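Local coordinates for Mec-8 protein (Caenorhabditis elegans, PDB 6DG0), which probably binds RNA as a nuclear splicing factor, its C-terminal RNA recognition motif being captured in complex with a short single strand of DNA, at residues Ala3-Val8 and Glu77-Lys82. The protein carries 2 engineered substitutions. Sequence-based numbering, arbitrary orientation.
Engineered in segment 3-8: Ala3 (natural residue Cys). With nucleotides of chain D.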
ATOM      1  N   ALA A   3      -2.249   3.176 -14.588  1.00 34.48           N
ATOM      2  CA  ALA A   3      -2.216   2.614 -13.243  1.00 34.68           C
ATOM      3  C   ALA A   3      -1.617   3.604 -12.248  1.00 35.94           C
ATOM      4  O   ALA A   3      -0.576   4.206 -12.510  1.00 32.51           O
ATOM      5  CB  ALA A   3      -1.433   1.313 -13.236  1.00 29.48           C
ATOM      6  N   SER A   4      -2.280   3.767 -11.108  1.00 30.80           N
ATOM      7  CA  SER A   4      -1.823   4.692 -10.075  1.00 26.83           C
ATOM      8  C   SER A   4      -1.293   3.959  -8.847  1.00 26.52           C
ATOM      9  O   SER A   4      -1.957   3.076  -8.302  1.00 29.57           O
ATOM     10  CB  SER A   4      -2.953   5.641  -9.674  1.00 27.95           C
ATOM     11  OG  SER A   4      -2.513   6.579  -8.707  1.00 33.29           O
ATOM     12  N   THR A   5      -0.096   4.340  -8.414  1.00 25.93           N
ATOM     13  CA  THR A   5       0.577   3.673  -7.305  1.00 30.02           C
ATOM     14  C   THR A   5       0.448   4.450  -5.992  1.00 29.85           C
ATOM     15  O   THR A   5       0.569   5.675  -5.973  1.00 31.01           O
ATOM     16  CB  THR A   5       2.076   3.471  -7.620  1.00 27.30           C
ATOM     17  OG1 THR A   5       2.218   2.677  -8.804  1.00 34.87           O
ATOM     18  CG2 THR A   5       2.791   2.780  -6.468  1.00 28.25           C
ATOM     19  N   LEU A   6       0.215   3.728  -4.901  1.00 28.36           N
ATOM     20  CA  LEU A   6       0.151   4.328  -3.571  1.00 25.89           C
ATOM     21  C   LEU A   6       1.403   4.011  -2.756  1.00 25.73           C
ATOM     22  O   LEU A   6       2.049   2.985  -2.971  1.00 25.72           O
ATOM     23  CB  LEU A   6      -1.091   3.844  -2.817  1.00 25.04           C
ATOM     24  CG  LEU A   6      -2.464   4.196  -3.394  1.00 26.10           C
ATOM     25  CD1 LEU A   6      -3.568   3.524  -2.590  1.00 23.45           C
ATOM     26  CD2 LEU A   6      -2.660   5.705  -3.424  1.00 22.42           C
ATOM     27  N   PHE A   7       1.748   4.904  -1.832  1.00 25.81           N
ATOM     28  CA  PHE A   7       2.840   4.669  -0.891  1.00 24.40           C
ATOM     29  C   PHE A   7       2.290   4.372   0.504  1.00 22.30           C
ATOM     30  O   PHE A   7       1.470   5.125   1.024  1.00 21.27           O
ATOM     31  CB  PHE A   7       3.786   5.874  -0.851  1.00 20.88           C
ATOM     32  CG  PHE A   7       4.766   5.842   0.291  1.00 22.06           C
ATOM     33  CD1 PHE A   7       5.914   5.069   0.215  1.00 21.82           C
ATOM     34  CD2 PHE A   7       4.549   6.598   1.433  1.00 21.75           C
ATOM     35  CE1 PHE A   7       6.817   5.035   1.264  1.00 21.23           C
ATOM     36  CE2 PHE A   7       5.450   6.570   2.482  1.00 19.82           C
ATOM     37  CZ  PHE A   7       6.585   5.788   2.396  1.00 22.19           C
ATOM     38  N   VAL A   8       2.751   3.283   1.112  1.00 21.55           N
ATOM     39  CA  VAL A   8       2.266   2.879   2.431  1.00 23.30           C
ATOM     40  C   VAL A   8       3.385   2.798   3.471  1.00 19.95           C
ATOM     41  O   VAL A   8       4.365   2.081   3.292  1.00 22.23           O
ATOM     42  CB  VAL A   8       1.547   1.517   2.366  1.00 27.99           C
ATOM     43  CG1 VAL A   8       0.977   1.148   3.728  1.00 24.18           C
ATOM     44  CG2 VAL A   8       0.446   1.549   1.314  1.00 22.31           C
ATOM     45  N   GLU A  77       0.092   7.466   1.242  1.00 21.20           N
ATOM     46  CA  GLU A  77       0.178   8.631   0.368  1.00 23.84           C
ATOM     47  C   GLU A  77       0.169   8.187  -1.086  1.00 24.58           C
ATOM     48  O   GLU A  77       0.352   7.006  -1.382  1.00 19.35           O
ATOM     49  CB  GLU A  77       1.447   9.438   0.646  1.00 20.75           C
ATOM     50  CG  GLU A  77       1.646   9.851   2.087  1.00 22.94           C
ATOM     51  CD  GLU A  77       2.991  10.513   2.308  1.00 27.57           C
ATOM     52  OE1 GLU A  77       3.748  10.671   1.324  1.00 28.52           O
ATOM     53  OE2 GLU A  77       3.294  10.874   3.465  1.00 25.24           O
ATOM     54  N   TYR A  78      -0.048   9.133  -1.995  1.00 24.25           N
ATOM     55  CA  TYR A  78       0.222   8.881  -3.403  1.00 25.42           C
ATOM     56  C   TYR A  78       1.727   8.710  -3.573  1.00 28.71           C
ATOM     57  O   TYR A  78       2.507   9.491  -3.024  1.00 31.94           O
ATOM     58  CB  TYR A  78      -0.275  10.025  -4.293  1.00 26.79           C
ATOM     59  CG  TYR A  78      -1.778  10.174  -4.387  1.00 28.57           C
ATOM     60  CD1 TYR A  78      -2.559   9.214  -5.020  1.00 27.02           C
ATOM     61  CD2 TYR A  78      -2.413  11.303  -3.883  1.00 29.05           C
ATOM     62  CE1 TYR A  78      -3.932   9.359  -5.117  1.00 27.34           C
ATOM     63  CE2 TYR A  78      -3.780  11.460  -3.981  1.00 22.26           C
ATOM     64  CZ  TYR A  78      -4.537  10.486  -4.596  1.00 28.55           C
ATOM     65  OH  TYR A  78      -5.900  10.639  -4.692  1.00 26.82           O
ATOM     66  N   ALA A  79       2.141   7.696  -4.327  1.00 27.29           N
ATOM     67  CA  ALA A  79       3.559   7.515  -4.617  1.00 27.80           C
ATOM     68  C   ALA A  79       4.034   8.639  -5.527  1.00 27.88           C
ATOM     69  O   ALA A  79       3.254   9.187  -6.307  1.00 30.70           O
ATOM     70  CB  ALA A  79       3.814   6.159  -5.255  1.00 26.42           C
ATOM     71  N   ARG A  80       5.313   8.986  -5.430  1.00 31.05           N
ATOM     72  CA  ARG A  80       5.851  10.085  -6.222  1.00 34.64           C
ATOM     73  C   ARG A  80       5.996   9.662  -7.675  1.00 32.09           C
ATOM     74  O   ARG A  80       5.899  10.481  -8.590  1.00 37.18           O
ATOM     75  CB  ARG A  80       7.190  10.558  -5.655  1.00 25.83           C
ATOM     76  CG  ARG A  80       7.076  11.202  -4.282  1.00 27.05           C
ATOM     77  CD  ARG A  80       8.394  11.821  -3.845  1.00 23.29           C
ATOM     78  NE  ARG A  80       8.365  12.240  -2.447  1.00 30.87           N
ATOM     79  CZ  ARG A  80       8.960  11.579  -1.460  1.00 29.21           C
ATOM     80  NH1 ARG A  80       9.631  10.464  -1.717  1.00 25.16           N
ATOM     81  NH2 ARG A  80       8.882  12.031  -0.216  1.00 39.13           N
ATOM     82  N   ASN A  81       6.230   8.372  -7.877  1.00 25.99           N
ATOM     83  CA  ASN A  81       6.387   7.829  -9.214  1.00 30.75           C
ATOM     84  C   ASN A  81       5.515   6.596  -9.386  1.00 34.73           C
ATOM     85  O   ASN A  81       5.210   5.903  -8.415  1.00 31.12           O
ATOM     86  CB  ASN A  81       7.850   7.477  -9.486  1.00 28.12           C
ATOM     87  CG  ASN A  81       8.779   8.655  -9.288  1.00 32.76           C
ATOM     88  OD1 ASN A  81       9.420   8.781  -8.245  1.00 32.13           O
ATOM     89  ND2 ASN A  81       8.861   9.522 -10.289  1.00 34.22           N
ATOM     90  N   LYS A  82       5.095   6.338 -10.618  1.00 35.57           N
ATOM     91  CA  LYS A  82       4.343   5.131 -10.917  1.00 37.88           C
ATOM     92  C   LYS A  82       5.220   3.907 -10.730  1.00 35.57           C
ATOM     93  O   LYS A  82       6.441   3.983 -10.856  1.00 33.37           O
ATOM     94  CB  LYS A  82       3.785   5.175 -12.340  1.00 38.59           C
ATOM     95  CG  LYS A  82       2.889   6.370 -12.607  1.00 46.15           C
ATOM     96  CD  LYS A  82       2.209   6.252 -13.958  1.00 49.01           C
ATOM     97  CE  LYS A  82       0.956   7.104 -14.003  1.00 56.46           C
ATOM     98  NZ  LYS A  82       1.141   8.404 -13.298  1.00 60.22           N
TER
ATOM     99  P    DC D   3      11.692   8.753   1.647  1.00 23.41           P
ATOM    100  OP1  DC D   3      12.985   8.424   1.010  1.00 26.56           O
ATOM    101  OP2  DC D   3      11.075  10.079   1.419  1.00 26.81           O
ATOM    102  O5'  DC D   3      10.614   7.642   1.242  1.00 25.59           O
ATOM    103  C5'  DC D   3      10.965   6.258   1.271  1.00 25.67           C
ATOM    104  C4'  DC D   3      10.742   5.605  -0.086  1.00 25.55           C
ATOM    105  O4'  DC D   3       9.340   5.709  -0.446  1.00 21.60           O
ATOM    106  C3'  DC D   3      11.513   6.220  -1.249  1.00 26.14           C
ATOM    107  O3'  DC D   3      11.841   5.211  -2.194  1.00 29.81           O
ATOM    108  C2'  DC D   3      10.512   7.214  -1.825  1.00 25.98           C
ATOM    109  C1'  DC D   3       9.197   6.473  -1.628  1.00 24.69           C
ATOM    110  N1   DC D   3       8.029   7.379  -1.460  1.00 26.99           N
ATOM    111  C2   DC D   3       7.184   7.624  -2.546  1.00 24.13           C
ATOM    112  O2   DC D   3       7.425   7.081  -3.631  1.00 25.79           O
ATOM    113  N3   DC D   3       6.124   8.453  -2.379  1.00 26.81           N
ATOM    114  C4   DC D   3       5.900   9.021  -1.192  1.00 22.83           C
ATOM    115  N4   DC D   3       4.841   9.829  -1.077  1.00 18.72           N
ATOM    116  C5   DC D   3       6.751   8.785  -0.074  1.00 24.28           C
ATOM    117  C6   DC D   3       7.794   7.967  -0.250  1.00 26.61           C
ATOM    118  P    DG D   2       9.972  13.150   4.574  1.00 27.35           P
ATOM    119  OP1  DG D   2      11.296  13.776   4.372  1.00 37.90           O
ATOM    120  OP2  DG D   2       8.858  13.458   3.649  1.00 34.93           O
ATOM    121  O5'  DG D   2      10.205  11.571   4.605  1.00 24.70           O
ATOM    122  C5'  DG D   2      11.365  11.051   5.242  1.00 21.56           C
ATOM    123  C4'  DG D   2      11.278   9.546   5.359  1.00 30.59           C
ATOM    124  O4'  DG D   2      10.320   9.214   6.370  1.00 28.37           O
ATOM    125  C3'  DG D   2      10.777   8.842   4.115  1.00 27.41           C
ATOM    126  O3'  DG D   2      11.870   8.571   3.235  1.00 27.56           O
ATOM    127  C2'  DG D   2      10.160   7.552   4.674  1.00 20.17           C
ATOM    128  C1'  DG D   2       9.839   7.911   6.136  1.00 26.94           C
ATOM    129  N9   DG D   2       8.414   7.884   6.467  1.00 26.26           N
ATOM    130  C8   DG D   2       7.829   7.232   7.525  1.00 23.90           C
ATOM    131  N7   DG D   2       6.537   7.390   7.586  1.00 22.19           N
ATOM    132  C5   DG D   2       6.241   8.207   6.505  1.00 22.09           C
ATOM    133  C6   DG D   2       4.997   8.716   6.061  1.00 24.04           C
ATOM    134  O6   DG D   2       3.875   8.539   6.557  1.00 25.80           O
ATOM    135  N1   DG D   2       5.138   9.504   4.923  1.00 27.69           N
ATOM    136  C2   DG D   2       6.331   9.766   4.291  1.00 29.17           C
ATOM    137  N2   DG D   2       6.268  10.548   3.204  1.00 24.17           N
ATOM    138  N3   DG D   2       7.505   9.296   4.695  1.00 28.91           N
ATOM    139  C4   DG D   2       7.385   8.525   5.804  1.00 26.35           C
ATOM    140  P    DA D   4      13.331   5.104  -2.783  1.00 38.59           P
ATOM    141  OP1  DA D   4      14.284   5.387  -1.687  1.00 36.26           O
ATOM    142  OP2  DA D   4      13.367   5.918  -4.019  1.00 33.40           O
ATOM    143  O5'  DA D   4      13.467   3.571  -3.219  1.00 31.06           O
ATOM    144  C5'  DA D   4      13.288   2.529  -2.265  1.00 32.87           C
ATOM    145  C4'  DA D   4      12.953   1.218  -2.960  1.00 39.64           C
ATOM    146  O4'  DA D   4      11.557   1.228  -3.359  1.00 38.94           O
ATOM    147  C3'  DA D   4      13.758   0.943  -4.230  1.00 42.93           C
ATOM    148  O3'  DA D   4      14.098  -0.436  -4.320  1.00 48.48           O
ATOM    149  C2'  DA D   4      12.806   1.362  -5.348  1.00 43.33           C
ATOM    150  C1'  DA D   4      11.445   1.028  -4.752  1.00 36.80           C
ATOM    151  N9   DA D   4      10.378   1.892  -5.248  1.00 33.38           N
ATOM    152  C8   DA D   4      10.358   3.260  -5.234  1.00 33.13           C
ATOM    153  N7   DA D   4       9.272   3.780  -5.751  1.00 33.39           N
ATOM    154  C5   DA D   4       8.524   2.679  -6.133  1.00 33.59           C
ATOM    155  C6   DA D   4       7.262   2.556  -6.748  1.00 27.43           C
ATOM    156  N6   DA D   4       6.506   3.604  -7.094  1.00 25.60           N
ATOM    157  N1   DA D   4       6.804   1.311  -6.993  1.00 29.33           N
ATOM    158  C2   DA D   4       7.562   0.264  -6.645  1.00 30.98           C
ATOM    159  N3   DA D   4       8.761   0.254  -6.064  1.00 32.07           N
ATOM    160  C4   DA D   4       9.190   1.505  -5.833  1.00 32.44           C
TER
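Glu77 and Phe7 form a hydrogen-bonded antiparallel pair, with Phe7 N 2.6 Å from Glu77 O and Glu77 N 2.7 Å from Phe7 O. The pairing illustrates how an RNA recognition motif displays bases on its sheet: strand 75-78 flanks strand 4-11, and both side chains emerge on the same, nucleic-acid-binding face. The Glu77 chain, extended beyond CG, carries its carboxylate to where it can accept N-H groups from two bases of chain D. OE2 lies 2.7 Å from N1 of DG2 and also accepts its N2, while OE1 receives N4 of DC3 at 2.8 Å. Phe7, with CG anti to the backbone N (chi1 168°), lays its ring under DC3, whose C6 lies over the ring centre, 3.3 Å above its plane. An alanine here would remove the ring beneath the cytosine and would probably leave the base freer to tilt. Tyr78 turns to the helix side, where CD1 meets Leu6 CD2 at 3.9 Å and OH bonds to Thr55, while its backbone O accepts N4 of DC3. Ala79 N then donates to Thr5 O (3.0 Å), and the methyls Ala79 CB and Thr5 CG2 pack together. Arg80 sets its guanidinium face over DC3 on the side opposite Phe7, with weak bonds to phosphate oxygen OP2; its backbone N adds weak bonds to the base. Beyond Asn81, whose O approaches Thr5 CB, the aliphatic part of the Lys82 side chain brings CE within 3.6 Å of the O of the engineered Ala3. Backbone and carboxylate acceptors thus read amino and imino groups while Phe7 and Arg80 sandwich the cytosine, chemistry consistent with recognition of a guanine-cytosine step.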